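Local coordinates for peptide ABC transporter, peptide-binding protein (Thermus thermophilus, PDB 2D5W) that binds oligopeptides, here a pentapeptide, and probably presents them to an ABC transporter for uptake across the membrane, at residues H353-P358 and R533-W538; A12-R17 and A441-V446; K78-M83 and T138-P143. One frame throughout, in Å; residues are numbered along the deposited sequence.

From the N terminus the chain first passes through residues 12-17, at the end of strand 7-12 and in the loop after it, then enters strand 78-86. Residues 138-143 return to that strand and close interaction 3, a local pairing within a four-stranded antiparallel sheet. Residues 353-358 follow, in a loop after helix 337-345. Interaction 2 closes at residues 441-446; its long span contains interaction 3, and it ties the loop after strand 7-12 to the short helix 443-446. Interaction 1 closes last, on helix 524-541; it crosses interaction 2 and follows interaction 3 in series. Interactions 2 and 3 are the most distant pair, their centres about 37 Å apart, on opposite sides of the chain's centre.

Interaction 1 (H353-P358 and R533-W538); sequences HTWIAP and RAQEIW
Gln535 reaches from its helix into the bend formed by Thr354, Trp355 and Ile356. Its CB lies 3.8 Å from Thr354 OG1. With CG anti to the carbonyl carbon (chi1 -71°), CG comes 3.6 Å from Trp355 CZ3, and the amide plane is steeply inclined to the indole. CD lies 3.9 Å from Ile356 CD1. At the tip, OE1 accepts a hydrogen bond from Thr354 OG1 at 2.7 Å, met in the carbonyl plane on a lone pair; it also takes one from Asn364 N. NE2 approaches Ile356 CD1 at 3.8 Å while bonding to Leu362 O and Phe531 O, and these partners together fix the rotation of the amide. In this solute-binding protein of family 5, the contact fastens helix 524-541 to a loop that follows helix 337-345. One helical turn on, Trp538 packs against the same loop. Trp355 CE3 sits over one face of the Trp538 ring, offset toward its rim and 3.6 Å from CD1, with the planes at 46°. Phe479 meets both indoles edge-to-face, and Trp355 NE1 is hydrogen-bonded to Glu474. The buried Trp355 N has no partner in the model. Trp538 CZ3 touches His353 O at 3.5 Å.

Interaction 2 (A12-R17 and A441-V446); sequences ASQEPR and APSAVV
Gln14 and Ser443 meet through their side chains where the loop after strand 7-12 of this periplasmic-binding-protein fold touches the first turn of helix 443-446. Pro442 holds the N-cap position, and its carbonyl accepts from both Val445 N and Val446 N. Gln14 has CG anti to its carbonyl carbon (chi1 -66°) and is extended beyond it, with CG and CD lying against Ser443 CB, each 3.4 Å away. The Ser443 hydroxyl, anti to its backbone N, donates to Gln14 OE1 at 2.7 Å from well above the carbonyl plane, and Gln30 NE2 bonds to the same OG. The other end of the amide, NE2, is hydrogen-bonded to the backbone of the bound peptide, so Ser443, in the second shell, is likely to steady the amide that binds the ligand. An alanine in place of Gln14 would probably leave Ser443 OG without its acceptor and the peptide backbone without this amide bond. Arg17 meets Ala444. Its chain turns at chi2 (51°), with CB, CG and CD all close to Ala444 O, and NH2 donates to that oxygen at 2.9 Å; the oxygen lies in the guanidinium plane. Ala444 CB rests 3.5 Å from Glu15 O. Between the backbones, one water accepts from Glu15 N and from Ala444 N, each 3.1 Å away.

Interaction 3 (K78-M83 and T138-P143); sequences KKRLEM and TLIFEP
Leu81 and Phe141 lie side by side at the apolar centre, with Leu81 CD2 3.8 Å from Phe141 CD1. They belong to neighbouring strands of a four-stranded antiparallel sheet, in which strand 78-86 runs between strands 69-75 and 136-141. On the same face Met83 and Leu139 also lie alongside each other, Met83 SD being 4.1 Å from Leu139 CD1. Leu81 O approaches the edge of the Phe141 ring, in its plane. Behind these side chains the backbones pair antiparallel: Leu81 with Phe141 and Met83 with Leu139 are hydrogen-bonded pairs, separated by the non-hydrogen-bonded pair Glu82 with Ile140. Leu81 N donates to Phe141 O at 2.8 Å, and the return bond from Phe141 N to Leu81 O is as short and as straight, at 172°. Pro143, which follows a cis peptide bond, brings its CA to 3.3 Å from Lys79 O in a CA-H...O contact.

The face bearing Glu82 and Ile140 carries a salt-bridge network of Arg80, Glu82 and Glu142. Arg80 is extended from CG to NE, and Ile140 CG2 sits over the centre of its guanidinium, 3.4 Å from NH2. In the guanidinium plane, NE and NH2 grip Glu82 OE1 side-on, both on its anti side, with NE 3.0 Å away. Glu82 OE2 forms salt bridges with Arg70 and Arg130, so this carboxylate is probably kept ionised by three arginines. The remaining nitrogen, Arg80 NH1, meets Glu142 OE1 at 2.8 Å in a salt bridge, approaching from 40° above the carboxylate plane.

Interaction 1 (H353-P358 and R533-W538)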
loop_
_atom_site.group_PDB
_atom_site.type_symbol
_atom_site.label_atom_id
_atom_site.label_comp_id
_atom_site.label_asym_id
_atom_site.label_seq_id
_atom_site.Cartn_x
_atom_site.Cartn_y
_atom_site.Cartn_z
ATOM N N HIS A 353 -15.234 -2.851 -11.069
ATOM C CA HIS A 353 -16.095 -4.005 -10.808
ATOM C C HIS A 353 -15.287 -5.185 -10.277
ATOM O O HIS A 353 -15.843 -6.230 -9.932
ATOM C CB HIS A 353 -16.810 -4.411 -12.095
ATOM C CG HIS A 353 -17.592 -3.299 -12.716
ATOM N ND1 HIS A 353 -18.758 -2.812 -12.165
ATOM C CD2 HIS A 353 -17.353 -2.548 -13.815
ATOM C CE1 HIS A 353 -19.202 -1.807 -12.899
ATOM N NE2 HIS A 353 -18.367 -1.626 -13.906
ATOM N N THR A 354 -13.970 -5.001 -10.228
ATOM C CA THR A 354 -13.035 -6.011 -9.744
ATOM C C THR A 354 -11.940 -5.278 -8.959
ATOM O O THR A 354 -11.941 -4.048 -8.923
ATOM C CB THR A 354 -12.446 -6.810 -10.930
ATOM O OG1 THR A 354 -11.536 -7.796 -10.439
ATOM C CG2 THR A 354 -11.733 -5.890 -11.906
ATOM N N TRP A 355 -11.019 -6.011 -8.331
ATOM C CA TRP A 355 -9.968 -5.376 -7.528
ATOM C C TRP A 355 -8.660 -5.115 -8.261
ATOM O O TRP A 355 -7.799 -4.399 -7.746
ATOM C CB TRP A 355 -9.687 -6.208 -6.264
ATOM C CG TRP A 355 -8.722 -7.355 -6.459
ATOM C CD1 TRP A 355 -7.362 -7.322 -6.300
ATOM C CD2 TRP A 355 -9.042 -8.684 -6.890
ATOM N NE1 TRP A 355 -6.819 -8.546 -6.609
ATOM C CE2 TRP A 355 -7.826 -9.400 -6.977
ATOM C CE3 TRP A 355 -10.236 -9.339 -7.216
ATOM C CZ2 TRP A 355 -7.771 -10.739 -7.376
ATOM C CZ3 TRP A 355 -10.181 -10.672 -7.613
ATOM C CH2 TRP A 355 -8.956 -11.355 -7.691
ATOM N N ILE A 356 -8.515 -5.683 -9.456
ATOM C CA ILE A 356 -7.301 -5.509 -10.251
ATOM C C ILE A 356 -7.505 -4.393 -11.274
ATOM O O ILE A 356 -8.409 -4.464 -12.102
ATOM C CB ILE A 356 -6.934 -6.825 -10.983
ATOM C CG1 ILE A 356 -6.679 -7.932 -9.956
ATOM C CG2 ILE A 356 -5.707 -6.608 -11.861
ATOM C CD1 ILE A 356 -6.351 -9.286 -10.563
ATOM N N ALA A 357 -6.664 -3.363 -11.213
ATOM C CA ALA A 357 -6.772 -2.225 -12.122
ATOM C C ALA A 357 -6.392 -2.571 -13.559
ATOM O O ALA A 357 -5.571 -3.459 -13.799
ATOM C CB ALA A 357 -5.904 -1.074 -11.615
ATOM N N PRO A 358 -6.987 -1.865 -14.534
ATOM C CA PRO A 358 -6.717 -2.091 -15.958
ATOM C C PRO A 358 -5.243 -2.034 -16.365
ATOM O O PRO A 358 -4.848 -2.676 -17.338
ATOM C CB PRO A 358 -7.548 -1.008 -16.640
ATOM C CG PRO A 358 -8.733 -0.895 -15.735
ATOM C CD PRO A 358 -8.101 -0.914 -14.359
ATOM N N ARG A 533 -11.032 -16.193 -13.834
ATOM C CA ARG A 533 -12.036 -17.027 -13.189
ATOM C C ARG A 533 -12.167 -16.604 -11.728
ATOM O O ARG A 533 -13.270 -16.549 -11.189
ATOM C CB ARG A 533 -11.648 -18.507 -13.291
ATOM C CG ARG A 533 -11.196 -18.926 -14.689
ATOM C CD ARG A 533 -12.058 -18.292 -15.775
ATOM N NE ARG A 533 -11.351 -18.201 -17.050
ATOM C CZ ARG A 533 -11.783 -17.501 -18.094
ATOM N NH1 ARG A 533 -11.075 -17.474 -19.216
ATOM N NH2 ARG A 533 -12.920 -16.822 -18.018
ATOM N N ALA A 534 -11.041 -16.293 -11.091
ATOM C CA ALA A 534 -11.064 -15.857 -9.700
ATOM C C ALA A 534 -11.853 -14.553 -9.565
ATOM O O ALA A 534 -12.610 -14.372 -8.609
ATOM C CB ALA A 534 -9.642 -15.667 -9.181
ATOM N N GLN A 535 -11.680 -13.648 -10.523
ATOM C CA GLN A 535 -12.393 -12.373 -10.486
ATOM C C GLN A 535 -13.897 -12.553 -10.693
ATOM O O GLN A 535 -14.695 -11.795 -10.142
ATOM C CB GLN A 535 -11.812 -11.407 -11.522
ATOM C CG GLN A 535 -10.420 -10.898 -11.150
ATOM C CD GLN A 535 -9.764 -10.093 -12.258
ATOM O OE1 GLN A 535 -10.064 -8.915 -12.463
ATOM N NE2 GLN A 535 -8.866 -10.739 -12.993
ATOM N N GLU A 536 -14.285 -13.556 -11.478
ATOM C CA GLU A 536 -15.704 -13.824 -11.707
ATOM C C GLU A 536 -16.353 -14.228 -10.380
ATOM O O GLU A 536 -17.437 -13.754 -10.037
ATOM C CB GLU A 536 -15.883 -14.948 -12.734
ATOM C CG GLU A 536 -15.549 -14.565 -14.172
ATOM C CD GLU A 536 -16.679 -13.823 -14.874
ATOM O OE1 GLU A 536 -16.494 -13.435 -16.047
ATOM O OE2 GLU A 536 -17.753 -13.631 -14.265
ATOM N N ILE A 537 -15.685 -15.106 -9.639
ATOM C CA ILE A 537 -16.194 -15.552 -8.348
ATOM C C ILE A 537 -16.233 -14.374 -7.378
ATOM O O ILE A 537 -17.213 -14.170 -6.662
ATOM C CB ILE A 537 -15.301 -16.666 -7.763
ATOM C CG1 ILE A 537 -15.425 -17.927 -8.623
ATOM C CG2 ILE A 537 -15.692 -16.955 -6.320
ATOM C CD1 ILE A 537 -14.425 -19.008 -8.275
ATOM N N TRP A 538 -15.158 -13.592 -7.368
ATOM C CA TRP A 538 -15.042 -12.425 -6.502
ATOM C C TRP A 538 -16.224 -11.474 -6.712
ATOM O O TRP A 538 -16.832 -10.999 -5.751
ATOM C CB TRP A 538 -13.726 -11.699 -6.810
ATOM C CG TRP A 538 -13.395 -10.552 -5.894
ATOM C CD1 TRP A 538 -12.573 -10.581 -4.803
ATOM C CD2 TRP A 538 -13.878 -9.207 -5.996
ATOM N NE1 TRP A 538 -12.511 -9.337 -4.220
ATOM C CE2 TRP A 538 -13.305 -8.475 -4.931
ATOM C CE3 TRP A 538 -14.740 -8.546 -6.885
ATOM C CZ2 TRP A 538 -13.567 -7.114 -4.729
ATOM C CZ3 TRP A 538 -14.999 -7.195 -6.683
ATOM C CH2 TRP A 538 -14.415 -6.494 -5.613
#

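Interaction 2 (A12-R17 and A441-V446)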
loop_
_atom_site.group_PDB
_atom_site.type_symbol
_atom_site.label_atom_id
_atom_site.label_comp_id
_atom_site.label_asym_id
_atom_site.label_seq_id
_atom_site.Cartn_x
_atom_site.Cartn_y
_atom_site.Cartn_z
ATOM N N ALA A 12 1.913 16.564 1.122
ATOM C CA ALA A 12 1.158 15.326 1.293
ATOM C C ALA A 12 -0.041 15.568 2.206
ATOM O O ALA A 12 -0.014 16.459 3.054
ATOM C CB ALA A 12 2.059 14.244 1.888
ATOM N N SER A 13 -1.087 14.762 2.036
ATOM C CA SER A 13 -2.294 14.900 2.847
ATOM C C SER A 13 -2.421 13.838 3.941
ATOM O O SER A 13 -3.417 13.805 4.665
ATOM C CB SER A 13 -3.536 14.872 1.958
ATOM O OG SER A 13 -3.634 13.648 1.257
ATOM N N GLN A 14 -1.419 12.968 4.045
ATOM C CA GLN A 14 -1.399 11.921 5.060
ATOM C C GLN A 14 0.012 11.847 5.611
ATOM O O GLN A 14 0.975 12.121 4.897
ATOM C CB GLN A 14 -1.812 10.580 4.455
ATOM C CG GLN A 14 -3.258 10.578 3.988
ATOM C CD GLN A 14 -3.683 9.279 3.346
ATOM O OE1 GLN A 14 -3.098 8.223 3.589
ATOM N NE2 GLN A 14 -4.721 9.346 2.526
ATOM N N GLU A 15 0.129 11.481 6.881
ATOM C CA GLU A 15 1.424 11.400 7.545
ATOM C C GLU A 15 1.685 10.000 8.095
ATOM O O GLU A 15 0.780 9.353 8.612
ATOM C CB GLU A 15 1.463 12.414 8.691
ATOM C CG GLU A 15 2.799 12.529 9.406
ATOM C CD GLU A 15 2.827 13.665 10.417
ATOM O OE1 GLU A 15 1.883 14.488 10.422
ATOM O OE2 GLU A 15 3.797 13.749 11.201
ATOM N N PRO A 16 2.929 9.510 7.977
ATOM C CA PRO A 16 3.228 8.172 8.501
ATOM C C PRO A 16 2.981 8.121 10.007
ATOM O O PRO A 16 3.286 9.076 10.720
ATOM C CB PRO A 16 4.711 7.997 8.184
ATOM C CG PRO A 16 4.928 8.881 6.995
ATOM C CD PRO A 16 4.108 10.101 7.321
ATOM N N ARG A 17 2.434 7.014 10.495
ATOM C CA ARG A 17 2.205 6.878 11.929
ATOM C C ARG A 17 3.540 6.576 12.616
ATOM O O ARG A 17 3.791 7.032 13.730
ATOM C CB ARG A 17 1.195 5.763 12.199
ATOM C CG ARG A 17 0.908 5.508 13.682
ATOM C CD ARG A 17 0.544 6.784 14.441
ATOM N NE ARG A 17 0.211 6.527 15.844
ATOM C CZ ARG A 17 -0.966 6.079 16.269
ATOM N NH1 ARG A 17 -1.170 5.872 17.564
ATOM N NH2 ARG A 17 -1.946 5.851 15.405
ATOM N N ALA A 441 -11.267 9.238 10.732
ATOM C CA ALA A 441 -10.078 9.586 11.499
ATOM C C ALA A 441 -8.917 9.733 10.522
ATOM O O ALA A 441 -9.030 9.358 9.356
ATOM C CB ALA A 441 -9.781 8.498 12.539
ATOM N N PRO A 442 -7.785 10.283 10.978
ATOM C CA PRO A 442 -6.631 10.454 10.088
ATOM C C PRO A 442 -6.044 9.138 9.587
ATOM O O PRO A 442 -6.208 8.086 10.212
ATOM C CB PRO A 442 -5.621 11.203 10.960
ATOM C CG PRO A 442 -6.469 11.913 11.967
ATOM C CD PRO A 442 -7.523 10.889 12.296
ATOM N N SER A 443 -5.352 9.223 8.456
ATOM C CA SER A 443 -4.670 8.088 7.852
ATOM C C SER A 443 -3.756 7.419 8.885
ATOM O O SER A 443 -3.710 6.194 8.985
ATOM C CB SER A 443 -3.849 8.588 6.655
ATOM O OG SER A 443 -2.892 7.637 6.223
ATOM N N ALA A 444 -3.044 8.235 9.660
ATOM C CA ALA A 444 -2.123 7.727 10.676
ATOM C C ALA A 444 -2.825 6.906 11.754
ATOM O O ALA A 444 -2.179 6.151 12.485
ATOM C CB ALA A 444 -1.360 8.884 11.310
ATOM N N VAL A 445 -4.139 7.063 11.857
ATOM C CA VAL A 445 -4.931 6.320 12.831
ATOM C C VAL A 445 -5.606 5.099 12.203
ATOM O O VAL A 445 -5.412 3.973 12.660
ATOM C CB VAL A 445 -6.028 7.213 13.468
ATOM C CG1 VAL A 445 -6.950 6.367 14.341
ATOM C CG2 VAL A 445 -5.386 8.306 14.308
ATOM N N VAL A 446 -6.374 5.310 11.138
ATOM C CA VAL A 446 -7.100 4.201 10.525
ATOM C C VAL A 446 -6.251 3.156 9.817
ATOM O O VAL A 446 -6.675 2.009 9.669
ATOM C CB VAL A 446 -8.203 4.702 9.549
ATOM C CG1 VAL A 446 -9.172 5.612 10.290
ATOM C CG2 VAL A 446 -7.585 5.423 8.356
HETATM O O HOH W 1 -2.368 11.029 8.609
#

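Interaction 3 (K78-M83 and T138-P143)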
loop_
_atom_site.group_PDB
_atom_site.type_symbol
_atom_site.label_atom_id
_atom_site.label_comp_id
_atom_site.label_asym_id
_atom_site.label_seq_id
_atom_site.Cartn_x
_atom_site.Cartn_y
_atom_site.Cartn_z
ATOM N N LYS A 78 6.217 -27.405 -10.353
ATOM C CA LYS A 78 6.666 -26.355 -9.445
ATOM C C LYS A 78 8.165 -26.139 -9.611
ATOM O O LYS A 78 8.877 -27.014 -10.113
ATOM C CB LYS A 78 6.306 -26.711 -7.999
ATOM C CG LYS A 78 4.798 -26.692 -7.749
ATOM C CD LYS A 78 4.452 -26.973 -6.297
ATOM C CE LYS A 78 2.949 -26.895 -6.070
ATOM N NZ LYS A 78 2.579 -27.162 -4.651
ATOM N N LYS A 79 8.641 -24.974 -9.184
ATOM C CA LYS A 79 10.044 -24.627 -9.346
ATOM C C LYS A 79 10.692 -24.030 -8.110
ATOM O O LYS A 79 10.023 -23.584 -7.174
ATOM C CB LYS A 79 10.188 -23.602 -10.471
ATOM C CG LYS A 79 9.488 -23.959 -11.766
ATOM C CD LYS A 79 9.393 -22.737 -12.672
ATOM C CE LYS A 79 8.790 -23.082 -14.021
ATOM N NZ LYS A 79 7.434 -23.674 -13.879
ATOM N N ARG A 80 12.020 -24.020 -8.146
ATOM C CA ARG A 80 12.845 -23.435 -7.107
ATOM C C ARG A 80 13.602 -22.347 -7.854
ATOM O O ARG A 80 14.175 -22.602 -8.915
ATOM C CB ARG A 80 13.842 -24.458 -6.562
ATOM C CG ARG A 80 14.862 -23.897 -5.576
ATOM C CD ARG A 80 16.018 -24.879 -5.406
ATOM N NE ARG A 80 17.044 -24.416 -4.474
ATOM C CZ ARG A 80 16.949 -24.495 -3.150
ATOM N NH1 ARG A 80 15.871 -25.024 -2.588
ATOM N NH2 ARG A 80 17.941 -24.053 -2.388
ATOM N N LEU A 81 13.568 -21.129 -7.329
ATOM C CA LEU A 81 14.283 -20.029 -7.954
ATOM C C LEU A 81 15.369 -19.541 -7.012
ATOM O O LEU A 81 15.112 -19.310 -5.828
ATOM C CB LEU A 81 13.345 -18.857 -8.262
ATOM C CG LEU A 81 14.072 -17.564 -8.656
ATOM C CD1 LEU A 81 14.752 -17.739 -10.010
ATOM C CD2 LEU A 81 13.087 -16.408 -8.699
ATOM N N GLU A 82 16.583 -19.409 -7.536
ATOM C CA GLU A 82 17.702 -18.887 -6.758
ATOM C C GLU A 82 18.134 -17.606 -7.451
ATOM O O GLU A 82 18.258 -17.556 -8.677
ATOM C CB GLU A 82 18.860 -19.888 -6.693
ATOM C CG GLU A 82 18.541 -21.119 -5.855
ATOM C CD GLU A 82 19.775 -21.908 -5.456
ATOM O OE1 GLU A 82 19.617 -22.926 -4.747
ATOM O OE2 GLU A 82 20.896 -21.516 -5.844
ATOM N N MET A 83 18.349 -16.565 -6.654
ATOM C CA MET A 83 18.730 -15.260 -7.168
ATOM C C MET A 83 19.973 -14.729 -6.456
ATOM O O MET A 83 19.917 -14.397 -5.271
ATOM C CB MET A 83 17.561 -14.301 -6.963
ATOM C CG MET A 83 17.835 -12.868 -7.340
ATOM S SD MET A 83 16.472 -11.829 -6.810
ATOM C CE MET A 83 15.315 -12.297 -8.005
ATOM N N THR A 138 22.254 -15.171 -1.731
ATOM C CA THR A 138 21.320 -15.750 -2.681
ATOM C C THR A 138 19.943 -15.869 -2.055
ATOM O O THR A 138 19.796 -16.397 -0.954
ATOM C CB THR A 138 21.779 -17.160 -3.114
ATOM O OG1 THR A 138 23.077 -17.073 -3.713
ATOM C CG2 THR A 138 20.806 -17.762 -4.117
ATOM N N LEU A 139 18.938 -15.353 -2.752
ATOM C CA LEU A 139 17.568 -15.457 -2.274
ATOM C C LEU A 139 17.012 -16.728 -2.908
ATOM O O LEU A 139 17.204 -16.971 -4.103
ATOM C CB LEU A 139 16.750 -14.237 -2.705
ATOM C CG LEU A 139 17.185 -12.909 -2.074
ATOM C CD1 LEU A 139 16.374 -11.771 -2.670
ATOM C CD2 LEU A 139 17.000 -12.964 -0.563
ATOM N N ILE A 140 16.342 -17.541 -2.101
ATOM C CA ILE A 140 15.784 -18.803 -2.565
ATOM C C ILE A 140 14.272 -18.820 -2.403
ATOM O O ILE A 140 13.758 -18.695 -1.292
ATOM C CB ILE A 140 16.379 -19.983 -1.765
ATOM C CG1 ILE A 140 17.909 -19.929 -1.817
ATOM C CG2 ILE A 140 15.874 -21.307 -2.328
ATOM C CD1 ILE A 140 18.590 -20.871 -0.842
ATOM N N PHE A 141 13.565 -18.976 -3.519
ATOM C CA PHE A 141 12.107 -19.021 -3.506
ATOM C C PHE A 141 11.658 -20.424 -3.897
ATOM O O PHE A 141 11.957 -20.892 -4.996
ATOM C CB PHE A 141 11.512 -18.025 -4.509
ATOM C CG PHE A 141 12.060 -16.627 -4.398
ATOM C CD1 PHE A 141 13.333 -16.324 -4.872
ATOM C CD2 PHE A 141 11.295 -15.609 -3.842
ATOM C CE1 PHE A 141 13.836 -15.025 -4.797
ATOM C CE2 PHE A 141 11.789 -14.304 -3.761
ATOM C CZ PHE A 141 13.060 -14.015 -4.239
ATOM N N GLU A 142 10.942 -21.093 -3.003
ATOM C CA GLU A 142 10.459 -22.438 -3.291
ATOM C C GLU A 142 9.163 -22.730 -2.539
ATOM O O GLU A 142 9.149 -22.794 -1.312
ATOM C CB GLU A 142 11.519 -23.477 -2.916
ATOM C CG GLU A 142 11.123 -24.898 -3.293
ATOM C CD GLU A 142 12.164 -25.928 -2.911
ATOM O OE1 GLU A 142 13.307 -25.831 -3.403
ATOM O OE2 GLU A 142 11.836 -26.836 -2.119
ATOM N N PRO A 143 8.050 -22.898 -3.272
ATOM C CA PRO A 143 7.978 -22.824 -4.733
ATOM C C PRO A 143 8.094 -21.382 -5.216
ATOM O O PRO A 143 7.717 -20.450 -4.502
ATOM C CB PRO A 143 6.611 -23.426 -5.037
ATOM C CG PRO A 143 5.795 -22.959 -3.875
ATOM C CD PRO A 143 6.723 -23.193 -2.699
#